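Local coordinates for ABC transporter substrate-binding protein-branched chain amino acid transport (Streptococcus pneumoniae, PDB 4GNR) that binds isoleucine and probably delivers it and other branched-chain amino acids to an ABC transporter for import, at residues S104-D110 with I121-S127; K333-M337 with A348-K352. All coordinates share one frame. Where two conformers were deposited one is given. Residues are numbered along the deposited sequence.

Contact 1: S104-D110 with I121-S127; sequences SPSATQD and IGTFQDS. With ILE (isoleucine), chain B.
In this periplasmic-binding-protein fold, 104-110, leaving a parallel strand, lines the isoleucine pocket and 121-127 runs beside it, bracing Thr-108 through Asp-126. Both are irregular loop beyond Ser-104 and Ile-121, until helix 126-139 starts with Gln-125 as N-cap. Gly-122 N donates to Ser-104 O (2.9 Å) as part of the parallel bridge between Ser-104 and Ile-121; the register continues through Ser-106/Thr-123 to Thr-108/Gln-125. Ser-104, chi1 t, folds OG into an ST turn and ST motif, accepting from Ser-106 N (3.3 Å) and Ala-107 N (3.0 Å); OG is also hydrogen-bonded to Pro-82 O. Thr-123, chi1 t, lays CG2 against Thr-108 CG2 (3.6 Å), while Ile-121 (m, m) brings CD1 to 4.1 Å from Ala-107 CB. The p rotamer of Thr-108 lets OG1 donate to Asp-126 OD1 (2.6 Å) and accept from isoleucine N (2.8 Å), which also donates to Ser-106 O (3.0 Å). Thr-108 N donates a hydrogen bond to ligand OXT (2.9 Å). Asp-126 N donates to Thr-108 O (2.9 Å). Asp-110 (chi1 m) uses both carboxylate oxygens: OD2 accepts from Ser-127 N (2.8 Å), OD1 from Ser-127 OG (2.6 Å), placed by a p rotamer.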
# COMPACT_ATOMS: atom_id res chain seq x y z
N SER A 104 1.32 7.23 7.34
CA SER A 104 0.67 6.18 6.56
C SER A 104 1.78 5.36 5.89
O SER A 104 2.59 5.92 5.13
CB SER A 104 -0.23 6.69 5.45
OG SER A 104 -0.62 5.59 4.63
N PRO A 105 1.85 4.06 6.16
CA PRO A 105 2.89 3.27 5.49
C PRO A 105 2.75 3.20 3.97
O PRO A 105 3.74 2.99 3.28
CB PRO A 105 2.66 1.85 6.09
CG PRO A 105 1.99 2.10 7.43
CD PRO A 105 1.07 3.28 7.13
N SER A 106 1.51 3.41 3.48
CA SER A 106 1.17 2.94 2.13
C SER A 106 0.25 3.81 1.30
O SER A 106 -0.08 3.40 0.18
CB SER A 106 0.50 1.55 2.31
OG SER A 106 -0.55 1.62 3.28
N ALA A 107 -0.14 4.99 1.77
CA ALA A 107 -1.05 5.87 0.98
C ALA A 107 -0.22 6.52 -0.14
O ALA A 107 0.65 7.33 0.12
CB ALA A 107 -1.69 6.90 1.87
N THR A 108 -0.56 6.18 -1.39
CA THR A 108 0.21 6.58 -2.56
C THR A 108 -0.31 7.81 -3.30
O THR A 108 0.30 8.24 -4.29
CB THR A 108 0.28 5.38 -3.55
OG1 THR A 108 -1.06 4.94 -3.83
CG2 THR A 108 1.09 4.22 -2.98
N GLN A 109 -1.39 8.42 -2.86
CA GLN A 109 -1.95 9.58 -3.58
C GLN A 109 -0.93 10.68 -3.76
O GLN A 109 -0.26 11.11 -2.83
CB GLN A 109 -3.18 10.11 -2.83
CG GLN A 109 -3.80 11.39 -3.37
CD GLN A 109 -5.02 11.81 -2.54
OE1 GLN A 109 -5.91 10.99 -2.29
NE2 GLN A 109 -5.09 13.10 -2.14
N ASP A 110 -0.73 11.15 -5.00
CA ASP A 110 0.22 12.23 -5.15
C ASP A 110 -0.28 13.46 -4.43
O ASP A 110 -1.48 13.72 -4.32
CB ASP A 110 0.52 12.63 -6.60
CG ASP A 110 1.28 11.58 -7.36
OD1 ASP A 110 2.47 11.83 -7.62
OD2 ASP A 110 0.74 10.48 -7.59
N ILE A 121 4.62 9.81 4.76
CA ILE A 121 4.19 8.73 3.86
C ILE A 121 5.38 7.79 3.65
O ILE A 121 6.45 8.22 3.24
CB ILE A 121 3.67 9.28 2.53
CG1 ILE A 121 2.42 10.14 2.72
CG2 ILE A 121 3.42 8.16 1.54
CD1 ILE A 121 1.25 9.40 3.20
N GLY A 122 5.17 6.50 3.90
CA GLY A 122 6.25 5.53 3.80
C GLY A 122 6.54 4.93 2.44
O GLY A 122 7.50 4.19 2.30
N THR A 123 5.74 5.28 1.44
CA THR A 123 5.77 4.62 0.13
C THR A 123 5.90 5.59 -1.04
O THR A 123 6.07 6.81 -0.89
CB THR A 123 4.46 3.75 0.03
OG1 THR A 123 4.58 2.86 -1.08
CG2 THR A 123 3.23 4.62 -0.09
N PHE A 124 5.88 5.02 -2.25
CA PHE A 124 5.92 5.75 -3.49
C PHE A 124 4.53 6.34 -3.82
O PHE A 124 3.57 6.16 -3.07
CB PHE A 124 6.51 4.86 -4.61
CG PHE A 124 5.93 3.45 -4.65
CD1 PHE A 124 6.76 2.36 -4.46
CD2 PHE A 124 4.57 3.22 -4.84
CE1 PHE A 124 6.24 1.05 -4.47
CE2 PHE A 124 4.05 1.92 -4.82
CZ PHE A 124 4.88 0.85 -4.63
N GLN A 125 4.42 7.03 -4.95
CA GLN A 125 3.18 7.71 -5.36
C GLN A 125 2.57 7.14 -6.63
O GLN A 125 3.21 6.41 -7.41
CB GLN A 125 3.37 9.24 -5.47
CG GLN A 125 3.39 9.99 -4.14
CD GLN A 125 4.53 9.60 -3.23
OE1 GLN A 125 5.70 9.69 -3.62
NE2 GLN A 125 4.22 9.21 -2.02
N ASP A 126 1.31 7.52 -6.87
CA ASP A 126 0.55 7.01 -8.02
C ASP A 126 1.12 7.44 -9.36
O ASP A 126 1.06 6.66 -10.31
CB ASP A 126 -0.91 7.38 -7.87
CG ASP A 126 -1.55 6.68 -6.68
OD1 ASP A 126 -1.10 5.58 -6.32
OD2 ASP A 126 -2.51 7.26 -6.13
N SER A 127 1.66 8.65 -9.46
CA SER A 127 2.25 9.08 -10.73
C SER A 127 3.38 8.12 -11.12
O SER A 127 3.45 7.63 -12.25
CB SER A 127 2.75 10.50 -10.59
OG SER A 127 3.67 10.59 -9.52
N ILE B . -1.67 2.66 -2.24
CA ILE B . -3.12 2.42 -2.02
C ILE B . -3.76 3.69 -1.48
O ILE B . -4.99 3.69 -1.26
CB ILE B . -3.41 1.10 -1.24
CG1 ILE B . -2.53 0.97 -0.02
CG2 ILE B . -3.25 -0.27 -2.11
CD1 ILE B . -2.85 -0.26 0.80
OXT ILE B . -3.03 4.69 -1.34
O HOH W 1 2.04 1.53 -0.95
O HOH W 2 1.40 9.72 -1.12

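Contact 2: K333-M337 with A348-K352; sequences KTAYM and AEVVK
Backbone hydrogen bonds set the register of the two extended segments: Met-337 N to Glu-349 O (2.9 Å) and Glu-349 N to Met-337 O (3.0 Å) close one hydrogen-bonded pair, and Val-351 N donates to Ala-335 O (2.9 Å). Between them Tyr-336 and Val-350 form a non-hydrogen-bonded pair, CA to CA 4.4 Å. The short strand axes cross at 134°, a strongly twisted antiparallel geometry. These are the open ends of a beta hairpin, strands 335-341 and 344-351, the latter the edge strand of a mixed sheet. Apolar packing divides between its faces. On one, Tyr-336 (chi1 m, chi2 90°) sets CE2 3.6 Å from Val-350 CG2; on the other, Val-351 (chi1 m) brings CG2 to 4.2 Å from Ala-335 CB and CG1 to 4.1 Å from Met-337 CB, with helix 126-139 covering this face. Water bridges add to both ends: one joins Ala-335 N (3.0 Å) to Val-351 O (2.7 Å), another Met-337 O (2.8 Å) to Glu-349 OE1 (2.7 Å), also hydrogen-bonded to Tyr-136 OH.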
# COMPACT_ATOMS: atom_id res chain seq x y z
N LYS A 333 11.28 5.05 -2.75
CA LYS A 333 11.24 3.66 -2.37
C LYS A 333 11.52 2.79 -3.59
O LYS A 333 11.12 3.11 -4.71
CB LYS A 333 9.88 3.26 -1.81
CG LYS A 333 9.47 4.00 -0.55
CD LYS A 333 10.35 3.70 0.67
CE LYS A 333 10.27 2.28 1.13
NZ LYS A 333 11.03 2.12 2.39
N THR A 334 12.18 1.67 -3.34
CA THR A 334 12.39 0.67 -4.39
C THR A 334 11.03 0.05 -4.74
O THR A 334 10.19 -0.23 -3.88
CB THR A 334 13.33 -0.42 -3.91
OG1 THR A 334 14.59 0.19 -3.61
CG2 THR A 334 13.51 -1.53 -4.95
N ALA A 335 10.83 -0.17 -6.03
CA ALA A 335 9.63 -0.81 -6.54
C ALA A 335 10.04 -2.02 -7.38
O ALA A 335 11.10 -2.06 -8.00
CB ALA A 335 8.80 0.15 -7.38
N TYR A 336 9.15 -3.00 -7.37
CA TYR A 336 9.28 -4.22 -8.12
C TYR A 336 8.03 -4.48 -8.93
O TYR A 336 6.93 -4.12 -8.53
CB TYR A 336 9.40 -5.43 -7.17
CG TYR A 336 10.52 -5.31 -6.17
CD1 TYR A 336 10.30 -4.71 -4.94
CD2 TYR A 336 11.81 -5.77 -6.44
CE1 TYR A 336 11.29 -4.56 -4.01
CE2 TYR A 336 12.82 -5.62 -5.51
CZ TYR A 336 12.55 -5.02 -4.29
OH TYR A 336 13.52 -4.86 -3.31
N MET A 337 8.21 -5.05 -10.12
CA MET A 337 7.08 -5.55 -10.91
C MET A 337 7.13 -7.07 -10.65
O MET A 337 8.14 -7.73 -10.95
CB MET A 337 7.17 -5.26 -12.38
CG MET A 337 5.90 -5.70 -13.11
SD MET A 337 4.40 -4.76 -12.70
CE MET A 337 4.70 -3.23 -13.61
N ALA A 348 10.42 -11.31 -9.76
CA ALA A 348 10.32 -9.92 -9.35
C ALA A 348 11.44 -9.18 -10.10
O ALA A 348 12.54 -9.70 -10.24
CB ALA A 348 10.47 -9.75 -7.83
N GLU A 349 11.11 -7.99 -10.62
CA GLU A 349 12.03 -7.12 -11.38
C GLU A 349 12.05 -5.71 -10.79
O GLU A 349 11.00 -5.07 -10.73
CB GLU A 349 11.58 -7.02 -12.85
CG GLU A 349 11.56 -8.35 -13.58
CD GLU A 349 10.85 -8.25 -14.92
OE1 GLU A 349 9.71 -8.75 -14.98
OE2 GLU A 349 11.33 -7.57 -15.85
N VAL A 350 13.23 -5.21 -10.40
CA VAL A 350 13.32 -3.85 -9.86
C VAL A 350 12.99 -2.90 -11.02
O VAL A 350 13.55 -3.02 -12.10
CB VAL A 350 14.71 -3.55 -9.29
CG1 VAL A 350 14.82 -2.09 -8.90
CG2 VAL A 350 14.98 -4.46 -8.10
N VAL A 351 12.09 -1.96 -10.76
CA VAL A 351 11.62 -1.01 -11.74
C VAL A 351 11.56 0.39 -11.17
O VAL A 351 11.34 0.57 -9.99
CB VAL A 351 10.20 -1.41 -12.28
CG1 VAL A 351 10.27 -2.65 -13.17
CG2 VAL A 351 9.21 -1.63 -11.13
N LYS A 352 11.76 1.37 -12.05
CA LYS A 352 11.68 2.77 -11.65
C LYS A 352 11.17 3.52 -12.90
O LYS A 352 11.32 3.04 -14.01
CB LYS A 352 13.03 3.31 -11.16
CG LYS A 352 14.10 3.29 -12.23
CD LYS A 352 15.47 3.77 -11.73
CE LYS A 352 16.48 3.73 -12.86
NZ LYS A 352 17.84 4.18 -12.48
O HOH W 3 12.87 1.20 -7.83
O HOH W 4 8.69 -9.87 -12.69

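How the contacts relate
Contact 1 closes before contact 2 opens along the chain, yet their centres lie about 15 Å apart and the two touch. Lys-333 CD packs 3.3 Å from Gly-122 O, and Phe-124 CE1 lies 4.0 Å from Ala-335 CB. Each belongs to a different sheet: contact 1 sits where strands 102-104 and 119-121 of the five-stranded parallel sheet end, contact 2 on the hairpin that forms one edge of the seven-stranded mixed sheet. The principle illustrated is that of a two-lobed binding protein, whose helix 126-139 starts in contact 1 beside the ligand-lining loop and packs on the Met-337 and Val-351 face of contact 2, joining the parallel sheet of one lobe to the mixed sheet of the other.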